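Local coordinates for Rod shape determining protein RodA (Thermus thermophilus, PDB 6BAR) that probably polymerises the glycan strands of peptidoglycan from lipid-linked disaccharide-pentapeptide precursors during cell wall elongation, at residues Val130-Ala134 / Leu172-His176; Phe256-Trp261 / Leu329-Tyr334. Residue numbers count along the deposited sequence, not the author numbering.

In the fold
The two contacts sit on opposite sides of the chain's centre, about 36 Å apart between centres and about 23 Å between nearest atoms, and share no helix. Contact 1 lies at the surface, where the start of helix 131-148 meets the turn that joins helix 153-170 to helix 175-184; a proline, a tyrosine face and a water bridge hold it. Contact 2, nearer the middle and partly buried, packs residues 256-261 against the loop between helix 294-319 and helix 336-354, almost wholly through hydrocarbon and aromatic groups. Neither has a direct hydrogen bond across its segments. Contact 1 closes before contact 2 opens along the chain, and both belong to the SEDS-family membrane fold.

Contact 1: residues Val130-Ala134 / Leu172-His176; sequences VWDYA and LPWRH
At the start of helix 131-148, Tyr133 N and, weakly, Ala134 N bond to Val130 O (3.2 and 3.5 Å). Against this first turn runs an extended connection from helix 153-170 into helix 175-184, with CA atoms 6.0 Å apart at Asp132-Leu172 and 6.4 Å at Tyr133-Pro173. Leu172 (m, t) brings CD2 to 3.6 Å from Asp132 OD1, and its side chain rests on Val167. Pro173, C-gamma endo, is the main wedge: its CG lies 3.3 Å from Asp132 O and sits over the Tyr133 ring as a CH-pi contact, 3.5 Å from the centroid and 6° off the normal. With Tyr133 in rotamer m, its ring face lies under Pro173. Trp174 turns its CB away and occupies the N-cap position of helix 175-184. His176, chi1 p, comes back, ND1 4.3 Å from Tyr133 CD2, the rings oblique. A water donates to Asp132 O (2.5 Å) and Pro173 O (3.3 Å). Proline-aromatic packing thus joins helix 131-148 to this connection, water linking carbonyls that cannot bond each other.

Contact 2: residues Phe256-Trp261 / Leu329-Tyr334; sequences FVFSVW and LPLFSY
Residues 256-261 run from a loop into a short helix, and face the loop that follows helix 294-319. In that loop Leu329-Phe332 form a type II beta turn: Pro330 is at -63/136, Leu331 at 72/-12, and Leu329 O accepts Phe332 N (3.1 Å) and Ser333 N (2.8 Å). Beyond it Ser333 and Tyr334 are extended. The segments come closest in backbone at Val257 and Ser333, CA to CA 5.7 Å. Phe256 (chi1 p) starts sideways, but its ring reaches over so that CZ lies 4.1 Å from Tyr334 CB. Val257 (t) points straight across: CG2 is 3.6 Å from Tyr334 N and 3.7 Å from Tyr334 CB, while CG1 stands 3.9 Å from Phe332 O. Its own carbonyl bonds outside the pair, to Asn29 ND2. Phe258 (t) puts CD1 4.1 Å from Leu329 CD2. Four residues after Val257, Trp261 (t) presents an indole face to the edge of Phe332 (t): Phe332 CZ is 4.0 Å from Trp261 CG, the planes meet at 80°, and the centroids of the five-membered ring and the Phe332 ring are 5.5 Å apart, a T-shaped pair. Trp265 stacks on Trp261, and Leu273 of helix 266-288 touches both Trp261 and Phe332. The contact therefore docks the turn-containing loop between helix 294-319 and helix 336-354 onto residues 256-261, against helices 13-30 and 266-288. With no hydrogen bond between the segments, shape fit and aromatic packing hold them, while Leu329 O is satisfied within its turn, Val257 O by Asn29 and Pro330 O by Tyr277.

Contact 1: residues Val130-Ala134 / Leu172-His176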
loop_
_atom_site.group_PDB
_atom_site.type_symbol
_atom_site.label_atom_id
_atom_site.label_comp_id
_atom_site.label_asym_id
_atom_site.label_seq_id
_atom_site.Cartn_x
_atom_site.Cartn_y
_atom_site.Cartn_z
ATOM N N VAL A 130 -17.958 11.591 21.638
ATOM C CA VAL A 130 -18.337 12.019 20.302
ATOM C C VAL A 130 -17.204 11.865 19.288
ATOM O O VAL A 130 -17.470 11.499 18.136
ATOM C CB VAL A 130 -18.865 13.473 20.326
ATOM C CG1 VAL A 130 -17.802 14.438 20.849
ATOM C CG2 VAL A 130 -19.373 13.900 18.952
ATOM N N TRP A 131 -15.947 12.101 19.687
ATOM C CA TRP A 131 -14.815 12.071 18.763
ATOM C C TRP A 131 -14.439 10.664 18.311
ATOM O O TRP A 131 -13.667 10.535 17.354
ATOM C CB TRP A 131 -13.597 12.754 19.395
ATOM C CG TRP A 131 -13.753 14.241 19.601
ATOM C CD1 TRP A 131 -14.283 14.866 20.693
ATOM C CD2 TRP A 131 -13.365 15.284 18.692
ATOM N NE1 TRP A 131 -14.254 16.230 20.519
ATOM C CE2 TRP A 131 -13.696 16.514 19.301
ATOM C CE3 TRP A 131 -12.774 15.297 17.424
ATOM C CZ2 TRP A 131 -13.454 17.744 18.684
ATOM C CZ3 TRP A 131 -12.535 16.519 16.813
ATOM C CH2 TRP A 131 -12.874 17.726 17.445
ATOM N N ASP A 132 -14.974 9.620 18.959
ATOM C CA ASP A 132 -14.775 8.254 18.473
ATOM C C ASP A 132 -15.299 8.086 17.053
ATOM O O ASP A 132 -14.827 7.215 16.310
ATOM C CB ASP A 132 -15.466 7.251 19.401
ATOM C CG ASP A 132 -14.889 7.250 20.804
ATOM O OD1 ASP A 132 -13.714 7.640 20.971
ATOM O OD2 ASP A 132 -15.612 6.848 21.742
ATOM N N TYR A 133 -16.282 8.897 16.669
ATOM C CA TYR A 133 -16.816 8.927 15.315
ATOM C C TYR A 133 -16.154 10.006 14.470
ATOM O O TYR A 133 -15.841 9.772 13.299
ATOM C CB TYR A 133 -18.331 9.161 15.353
ATOM C CG TYR A 133 -19.128 8.026 15.961
ATOM C CD1 TYR A 133 -19.192 7.850 17.338
ATOM C CD2 TYR A 133 -19.828 7.135 15.155
ATOM C CE1 TYR A 133 -19.919 6.811 17.896
ATOM C CE2 TYR A 133 -20.560 6.094 15.705
ATOM C CZ TYR A 133 -20.601 5.935 17.076
ATOM O OH TYR A 133 -21.326 4.901 17.630
ATOM N N ALA A 134 -15.906 11.171 15.070
ATOM C CA ALA A 134 -15.544 12.368 14.319
ATOM C C ALA A 134 -14.068 12.409 13.957
ATOM O O ALA A 134 -13.725 12.783 12.832
ATOM C CB ALA A 134 -15.927 13.617 15.114
ATOM N N LEU A 172 -13.032 1.151 18.324
ATOM C CA LEU A 172 -13.859 2.322 18.107
ATOM C C LEU A 172 -15.002 1.944 17.181
ATOM O O LEU A 172 -15.057 0.810 16.684
ATOM C CB LEU A 172 -13.012 3.459 17.503
ATOM C CG LEU A 172 -11.955 4.055 18.433
ATOM C CD1 LEU A 172 -11.241 5.220 17.767
ATOM C CD2 LEU A 172 -12.596 4.490 19.737
ATOM N N PRO A 173 -15.956 2.851 16.946
ATOM C CA PRO A 173 -17.026 2.564 15.974
ATOM C C PRO A 173 -16.481 2.364 14.567
ATOM O O PRO A 173 -15.874 3.264 13.982
ATOM C CB PRO A 173 -17.926 3.806 16.062
ATOM C CG PRO A 173 -17.077 4.860 16.712
ATOM C CD PRO A 173 -16.245 4.094 17.689
ATOM N N TRP A 174 -16.715 1.166 14.020
ATOM C CA TRP A 174 -16.199 0.797 12.711
ATOM C C TRP A 174 -17.269 0.377 11.720
ATOM O O TRP A 174 -16.962 0.245 10.529
ATOM C CB TRP A 174 -15.184 -0.345 12.844
ATOM C CG TRP A 174 -15.688 -1.524 13.638
ATOM C CD1 TRP A 174 -15.518 -1.740 14.975
ATOM C CD2 TRP A 174 -16.428 -2.649 13.142
ATOM N NE1 TRP A 174 -16.105 -2.926 15.342
ATOM C CE2 TRP A 174 -16.670 -3.504 14.237
ATOM C CE3 TRP A 174 -16.910 -3.015 11.881
ATOM C CZ2 TRP A 174 -17.373 -4.701 14.110
ATOM C CZ3 TRP A 174 -17.608 -4.206 11.757
ATOM C CH2 TRP A 174 -17.833 -5.033 12.866
ATOM N N ARG A 175 -18.505 0.151 12.169
ATOM C CA ARG A 175 -19.541 -0.324 11.260
ATOM C C ARG A 175 -19.875 0.724 10.207
ATOM O O ARG A 175 -20.076 0.388 9.033
ATOM C CB ARG A 175 -20.786 -0.724 12.050
ATOM C CG ARG A 175 -20.522 -1.833 13.059
ATOM C CD ARG A 175 -21.634 -1.928 14.101
ATOM N NE ARG A 175 -21.192 -2.618 15.312
ATOM C CZ ARG A 175 -21.410 -3.905 15.553
ATOM N NH1 ARG A 175 -22.068 -4.638 14.665
ATOM N NH2 ARG A 175 -20.975 -4.459 16.677
ATOM N N HIS A 176 -19.921 2.003 10.600
ATOM C CA HIS A 176 -20.169 3.052 9.616
ATOM C C HIS A 176 -19.085 3.074 8.548
ATOM O O HIS A 176 -19.372 3.354 7.377
ATOM C CB HIS A 176 -20.279 4.418 10.296
ATOM C CG HIS A 176 -18.978 4.959 10.803
ATOM N ND1 HIS A 176 -18.419 4.560 11.999
ATOM C CD2 HIS A 176 -18.136 5.886 10.286
ATOM C CE1 HIS A 176 -17.286 5.212 12.192
ATOM N NE2 HIS A 176 -17.092 6.022 11.167
HETATM O O HOH W 1 -14.687 6.300 14.010
#

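Contact 2: residues Phe256-Trp261 / Leu329-Tyr334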
loop_
_atom_site.group_PDB
_atom_site.type_symbol
_atom_site.label_atom_id
_atom_site.label_comp_id
_atom_site.label_asym_id
_atom_site.label_seq_id
_atom_site.Cartn_x
_atom_site.Cartn_y
_atom_site.Cartn_z
ATOM N N PHE A 256 -2.066 -7.320 -17.103
ATOM C CA PHE A 256 -1.265 -8.011 -18.112
ATOM C C PHE A 256 -0.021 -8.667 -17.530
ATOM O O PHE A 256 0.724 -9.313 -18.275
ATOM C CB PHE A 256 -0.885 -7.051 -19.257
ATOM C CG PHE A 256 0.320 -6.165 -18.983
ATOM C CD1 PHE A 256 0.231 -5.072 -18.135
ATOM C CD2 PHE A 256 1.525 -6.394 -19.635
ATOM C CE1 PHE A 256 1.329 -4.249 -17.914
ATOM C CE2 PHE A 256 2.625 -5.575 -19.416
ATOM C CZ PHE A 256 2.525 -4.503 -18.556
ATOM N N VAL A 257 0.199 -8.537 -16.222
ATOM C CA VAL A 257 1.306 -9.184 -15.529
ATOM C C VAL A 257 0.768 -10.390 -14.770
ATOM O O VAL A 257 1.477 -11.383 -14.573
ATOM C CB VAL A 257 2.017 -8.192 -14.590
ATOM C CG1 VAL A 257 3.303 -8.796 -14.033
ATOM C CG2 VAL A 257 2.297 -6.889 -15.318
ATOM N N PHE A 258 -0.494 -10.317 -14.350
ATOM C CA PHE A 258 -1.078 -11.395 -13.564
ATOM C C PHE A 258 -1.890 -12.370 -14.412
ATOM O O PHE A 258 -1.927 -13.569 -14.105
ATOM C CB PHE A 258 -1.950 -10.821 -12.450
ATOM C CG PHE A 258 -2.606 -11.870 -11.604
ATOM C CD1 PHE A 258 -1.907 -12.497 -10.585
ATOM C CD2 PHE A 258 -3.921 -12.235 -11.833
ATOM C CE1 PHE A 258 -2.510 -13.466 -9.812
ATOM C CE2 PHE A 258 -4.527 -13.200 -11.065
ATOM C CZ PHE A 258 -3.823 -13.817 -10.053
ATOM N N SER A 259 -2.552 -11.883 -15.466
ATOM C CA SER A 259 -3.294 -12.777 -16.347
ATOM C C SER A 259 -2.365 -13.738 -17.079
ATOM O O SER A 259 -2.787 -14.847 -17.432
ATOM C CB SER A 259 -4.121 -11.962 -17.353
ATOM O OG SER A 259 -3.291 -11.212 -18.227
ATOM N N VAL A 260 -1.113 -13.339 -17.297
ATOM C CA VAL A 260 -0.122 -14.199 -17.935
ATOM C C VAL A 260 0.504 -15.161 -16.929
ATOM O O VAL A 260 0.775 -16.319 -17.257
ATOM C CB VAL A 260 0.944 -13.324 -18.627
ATOM C CG1 VAL A 260 1.926 -14.190 -19.404
ATOM C CG2 VAL A 260 0.281 -12.301 -19.545
ATOM N N TRP A 261 0.732 -14.709 -15.689
ATOM C CA TRP A 261 1.272 -15.595 -14.658
ATOM C C TRP A 261 0.279 -16.692 -14.296
ATOM O O TRP A 261 0.669 -17.849 -14.100
ATOM C CB TRP A 261 1.654 -14.793 -13.412
ATOM C CG TRP A 261 1.911 -15.643 -12.172
ATOM C CD1 TRP A 261 0.991 -16.047 -11.237
ATOM C CD2 TRP A 261 3.172 -16.178 -11.742
ATOM N NE1 TRP A 261 1.602 -16.804 -10.262
ATOM C CE2 TRP A 261 2.939 -16.897 -10.547
ATOM C CE3 TRP A 261 4.475 -16.119 -12.251
ATOM C CZ2 TRP A 261 3.958 -17.551 -9.858
ATOM C CZ3 TRP A 261 5.487 -16.771 -11.563
ATOM C CH2 TRP A 261 5.221 -17.477 -10.379
ATOM N N LEU A 329 -1.024 -5.234 -8.215
ATOM C CA LEU A 329 -0.591 -6.199 -7.225
ATOM C C LEU A 329 0.721 -5.711 -6.625
ATOM O O LEU A 329 1.712 -5.588 -7.353
ATOM C CB LEU A 329 -0.415 -7.564 -7.865
ATOM C CG LEU A 329 -0.530 -8.749 -6.922
ATOM C CD1 LEU A 329 -1.861 -8.693 -6.199
ATOM C CD2 LEU A 329 -0.411 -10.020 -7.724
ATOM N N PRO A 330 0.768 -5.406 -5.329
ATOM C CA PRO A 330 1.960 -4.753 -4.764
ATOM C C PRO A 330 3.210 -5.621 -4.865
ATOM O O PRO A 330 3.178 -6.824 -4.593
ATOM C CB PRO A 330 1.561 -4.496 -3.304
ATOM C CG PRO A 330 0.375 -5.393 -3.046
ATOM C CD PRO A 330 -0.329 -5.512 -4.355
ATOM N N LEU A 331 4.317 -4.983 -5.276
ATOM C CA LEU A 331 5.638 -5.595 -5.436
ATOM C C LEU A 331 5.711 -6.535 -6.636
ATOM O O LEU A 331 6.806 -6.944 -7.040
ATOM C CB LEU A 331 6.057 -6.361 -4.169
ATOM C CG LEU A 331 6.229 -5.610 -2.844
ATOM C CD1 LEU A 331 6.358 -6.597 -1.697
ATOM C CD2 LEU A 331 7.438 -4.695 -2.907
ATOM N N PHE A 332 4.563 -6.878 -7.223
ATOM C CA PHE A 332 4.483 -7.883 -8.277
ATOM C C PHE A 332 4.078 -7.312 -9.628
ATOM O O PHE A 332 4.733 -7.588 -10.639
ATOM C CB PHE A 332 3.496 -8.987 -7.874
ATOM C CG PHE A 332 3.478 -10.158 -8.816
ATOM C CD1 PHE A 332 4.462 -11.130 -8.744
ATOM C CD2 PHE A 332 2.477 -10.289 -9.773
ATOM C CE1 PHE A 332 4.456 -12.207 -9.608
ATOM C CE2 PHE A 332 2.460 -11.367 -10.640
ATOM C CZ PHE A 332 3.452 -12.328 -10.558
ATOM N N SER A 333 3.000 -6.538 -9.683
ATOM C CA SER A 333 2.538 -6.014 -10.958
ATOM C C SER A 333 3.456 -4.898 -11.449
ATOM O O SER A 333 4.248 -4.326 -10.691
ATOM C CB SER A 333 1.100 -5.503 -10.839
ATOM O OG SER A 333 0.606 -5.077 -12.098
ATOM N N TYR A 334 3.336 -4.591 -12.739
ATOM C CA TYR A 334 4.179 -3.578 -13.363
ATOM C C TYR A 334 3.778 -2.181 -12.907
ATOM O O TYR A 334 2.590 -1.869 -12.780
ATOM C CB TYR A 334 4.090 -3.670 -14.889
ATOM C CG TYR A 334 4.789 -2.529 -15.586
ATOM C CD1 TYR A 334 6.170 -2.527 -15.737
ATOM C CD2 TYR A 334 4.074 -1.443 -16.069
ATOM C CE1 TYR A 334 6.821 -1.480 -16.360
ATOM C CE2 TYR A 334 4.714 -0.391 -16.690
ATOM C CZ TYR A 334 6.088 -0.416 -16.835
ATOM O OH TYR A 334 6.731 0.628 -17.457
#